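Local coordinates for probable manganase-dependent inorganic pyrophosphatase (Clostridium perfringens, PDB 3L2B), which probably hydrolyses inorganic pyrophosphate to phosphate, under control of a regulatory region that binds the inhibitor AMP and the activator diadenosine tetraphosphate, at residues L139-L144 with N163-I168. Sequence-based numbering, arbitrary orientation.
Sequences LKVSLL and NNITVI
Two neighbouring parallel strands of the DRTGG domain run side by side here, and each follows a helix closed by a Schellman motif, whose first non-helical residue, K140 or N164, has positive phi. The side chain of I165 lies between the two chains, against V141 and K140. Its chi1 of -50° sets CG2 anti to the backbone N and CG1 beside that nitrogen, so that both branches reach V141: CG2 lies 3.1 Å from V141 O, and CD1, folded back by chi2, comes against the same oxygen and the CA of K140. The side chains of V141 and I165 cross at about a right angle, meeting methyl to methyl, V141 CG2 to I165 CG2 at 3.8 Å.

Further along, the side chains alternate between the two faces of the sheet. L143, with CG anti to its backbone N, brings CD1 obliquely across T166, 3.6 Å from T166 CG2; I168 CG2 also approaches L143 CD1. L144 and V167 point to the opposite face, where L144 CD2 and V167 CG1 are 4.2 Å apart. The N and O of L144 both turn to the neighbouring strand and straddle V167: its N donates to T166 O at 2.9 Å, almost straight at 177°, and its O takes the N-H of I168 nearly along the C=O axis at 2.8 Å.

Where the two chains approach the sheet, a water bridges them, donating to S142 O (2.6 Å) and N164 O and accepting from T166 N. The hydroxyls turn to other loops, S142 OG to G121 O and T166 OG1 to N94 N. Direct bonds thus join the chains at L144, and water links S142 to T166, while apolar branches pack beneath helix 79-85 on the L143/T166 face and helix 130-138 at L144.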
ATOM      1  N   LEU A 139     -21.271  21.371   6.012  1.00 51.46           N
ATOM      2  CA  LEU A 139     -20.395  21.667   4.872  1.00 51.47           C
ATOM      3  C   LEU A 139     -20.712  20.735   3.704  1.00 51.99           C
ATOM      4  O   LEU A 139     -20.053  20.759   2.665  1.00 52.70           O
ATOM      5  CB  LEU A 139     -18.909  21.560   5.260  1.00 50.98           C
ATOM      6  CG  LEU A 139     -18.301  22.753   6.005  1.00 50.90           C
ATOM      7  CD1 LEU A 139     -16.912  22.393   6.589  1.00 50.71           C
ATOM      8  CD2 LEU A 139     -18.194  23.933   5.075  1.00 50.66           C
ATOM      9  N   LYS A 140     -21.731  19.904   3.898  1.00 51.89           N
ATOM     10  CA  LYS A 140     -22.219  18.976   2.867  1.00 51.61           C
ATOM     11  C   LYS A 140     -21.142  18.049   2.337  1.00 49.73           C
ATOM     12  O   LYS A 140     -20.978  17.857   1.147  1.00 50.10           O
ATOM     13  CB  LYS A 140     -22.900  19.741   1.734  1.00 53.32           C
ATOM     14  CG  LYS A 140     -24.112  20.608   2.221  1.00 54.79           C
ATOM     15  CD  LYS A 140     -24.617  21.502   1.105  1.00 57.82           C
ATOM     16  CE  LYS A 140     -25.969  22.155   1.439  1.00 61.24           C
ATOM     17  NZ  LYS A 140     -25.809  23.296   2.373  1.00 61.80           N
ATOM     18  N   VAL A 141     -20.397  17.474   3.260  1.00 48.07           N
ATOM     19  CA  VAL A 141     -19.502  16.376   2.914  1.00 46.23           C
ATOM     20  C   VAL A 141     -20.363  15.255   2.302  1.00 46.49           C
ATOM     21  O   VAL A 141     -21.530  15.080   2.657  1.00 46.75           O
ATOM     22  CB  VAL A 141     -18.717  15.862   4.115  1.00 45.29           C
ATOM     23  CG1 VAL A 141     -17.687  16.925   4.606  1.00 42.98           C
ATOM     24  CG2 VAL A 141     -19.655  15.446   5.220  1.00 45.64           C
ATOM     25  N   SER A 142     -19.799  14.552   1.342  1.00 44.73           N
ATOM     26  CA  SER A 142     -20.515  13.467   0.714  1.00 45.24           C
ATOM     27  C   SER A 142     -20.466  12.242   1.627  1.00 44.07           C
ATOM     28  O   SER A 142     -21.340  11.390   1.582  1.00 44.91           O
ATOM     29  CB  SER A 142     -19.926  13.134  -0.656  1.00 44.99           C
ATOM     30  OG  SER A 142     -18.604  12.643  -0.534  1.00 42.79           O
ATOM     31  N   LEU A 143     -19.448  12.175   2.472  1.00 42.11           N
ATOM     32  CA  LEU A 143     -19.290  11.024   3.382  1.00 40.88           C
ATOM     33  C   LEU A 143     -18.591  11.402   4.654  1.00 40.53           C
ATOM     34  O   LEU A 143     -17.458  11.899   4.637  1.00 39.95           O
ATOM     35  CB  LEU A 143     -18.557   9.869   2.716  1.00 39.29           C
ATOM     36  CG  LEU A 143     -18.307   8.604   3.547  1.00 39.68           C
ATOM     37  CD1 LEU A 143     -19.629   8.037   4.086  1.00 39.97           C
ATOM     38  CD2 LEU A 143     -17.547   7.555   2.727  1.00 35.49           C
ATOM     39  N   LEU A 144     -19.292  11.140   5.752  1.00 40.74           N
ATOM     40  CA  LEU A 144     -18.753  11.277   7.096  1.00 40.73           C
ATOM     41  C   LEU A 144     -18.369   9.913   7.656  1.00 40.94           C
ATOM     42  O   LEU A 144     -19.203   9.037   7.803  1.00 41.05           O
ATOM     43  CB  LEU A 144     -19.762  11.970   7.999  1.00 41.72           C
ATOM     44  CG  LEU A 144     -19.334  12.261   9.445  1.00 42.75           C
ATOM     45  CD1 LEU A 144     -18.044  13.037   9.486  1.00 42.20           C
ATOM     46  CD2 LEU A 144     -20.449  13.019  10.160  1.00 42.26           C
ATOM     47  N   ASN A 163     -30.145  16.315   5.441  1.00 63.00           N
ATOM     48  CA  ASN A 163     -29.274  16.897   4.405  1.00 61.25           C
ATOM     49  C   ASN A 163     -28.719  15.867   3.422  1.00 59.71           C
ATOM     50  O   ASN A 163     -27.986  16.197   2.482  1.00 59.16           O
ATOM     51  CB  ASN A 163     -28.125  17.624   5.070  1.00 59.84           C
ATOM     52  CG  ASN A 163     -28.591  18.733   5.942  1.00 61.26           C
ATOM     53  OD1 ASN A 163     -29.154  19.713   5.455  1.00 63.13           O
ATOM     54  ND2 ASN A 163     -28.379  18.595   7.251  1.00 62.20           N
ATOM     55  N   ASN A 164     -29.090  14.612   3.659  1.00 58.71           N
ATOM     56  CA  ASN A 164     -28.748  13.490   2.778  1.00 56.87           C
ATOM     57  C   ASN A 164     -27.241  13.308   2.708  1.00 53.41           C
ATOM     58  O   ASN A 164     -26.642  13.152   1.644  1.00 52.74           O
ATOM     59  CB  ASN A 164     -29.346  13.665   1.387  1.00 57.92           C
ATOM     60  CG  ASN A 164     -30.867  13.590   1.394  1.00 61.88           C
ATOM     61  OD1 ASN A 164     -31.539  14.427   0.810  1.00 64.03           O
ATOM     62  ND2 ASN A 164     -31.409  12.579   2.049  1.00 64.20           N
ATOM     63  N   ILE A 165     -26.647  13.328   3.879  1.00 51.27           N
ATOM     64  CA  ILE A 165     -25.223  13.048   4.026  1.00 48.83           C
ATOM     65  C   ILE A 165     -25.062  11.629   4.502  1.00 47.63           C
ATOM     66  O   ILE A 165     -25.629  11.248   5.536  1.00 48.40           O
ATOM     67  CB  ILE A 165     -24.544  13.981   5.045  1.00 47.74           C
ATOM     68  CG1 ILE A 165     -24.894  15.439   4.745  1.00 47.93           C
ATOM     69  CG2 ILE A 165     -22.998  13.711   5.045  1.00 45.43           C
ATOM     70  CD1 ILE A 165     -24.502  15.902   3.346  1.00 45.55           C
ATOM     71  N   THR A 166     -24.326  10.845   3.730  1.00 45.54           N
ATOM     72  CA  THR A 166     -23.987   9.483   4.149  1.00 44.70           C
ATOM     73  C   THR A 166     -23.023   9.513   5.329  1.00 44.45           C
ATOM     74  O   THR A 166     -22.035  10.263   5.341  1.00 43.29           O
ATOM     75  CB  THR A 166     -23.352   8.698   3.031  1.00 44.24           C
ATOM     76  OG1 THR A 166     -24.224   8.712   1.903  1.00 43.71           O
ATOM     77  CG2 THR A 166     -23.075   7.234   3.464  1.00 43.40           C
ATOM     78  N   VAL A 167     -23.352   8.719   6.340  1.00 45.13           N
ATOM     79  CA  VAL A 167     -22.570   8.650   7.557  1.00 44.53           C
ATOM     80  C   VAL A 167     -22.291   7.205   7.924  1.00 45.17           C
ATOM     81  O   VAL A 167     -23.182   6.384   7.916  1.00 46.50           O
ATOM     82  CB  VAL A 167     -23.317   9.262   8.716  1.00 45.67           C
ATOM     83  CG1 VAL A 167     -22.424   9.292   9.941  1.00 44.71           C
ATOM     84  CG2 VAL A 167     -23.824  10.638   8.345  1.00 44.33           C
ATOM     85  N   ILE A 168     -21.042   6.912   8.249  1.00 44.12           N
ATOM     86  CA  ILE A 168     -20.673   5.601   8.708  1.00 44.26           C
ATOM     87  C   ILE A 168     -19.717   5.681   9.883  1.00 44.34           C
ATOM     88  O   ILE A 168     -19.164   6.734  10.197  1.00 43.57           O
ATOM     89  CB  ILE A 168     -20.038   4.775   7.588  1.00 44.32           C
ATOM     90  CG1 ILE A 168     -18.641   5.326   7.233  1.00 42.26           C
ATOM     91  CG2 ILE A 168     -20.958   4.757   6.360  1.00 44.08           C
ATOM     92  CD1 ILE A 168     -17.932   4.554   6.105  1.00 41.17           C
TER
HETATM   93  O   HOH W   1     -23.881  11.572   1.102  1.00 51.91           O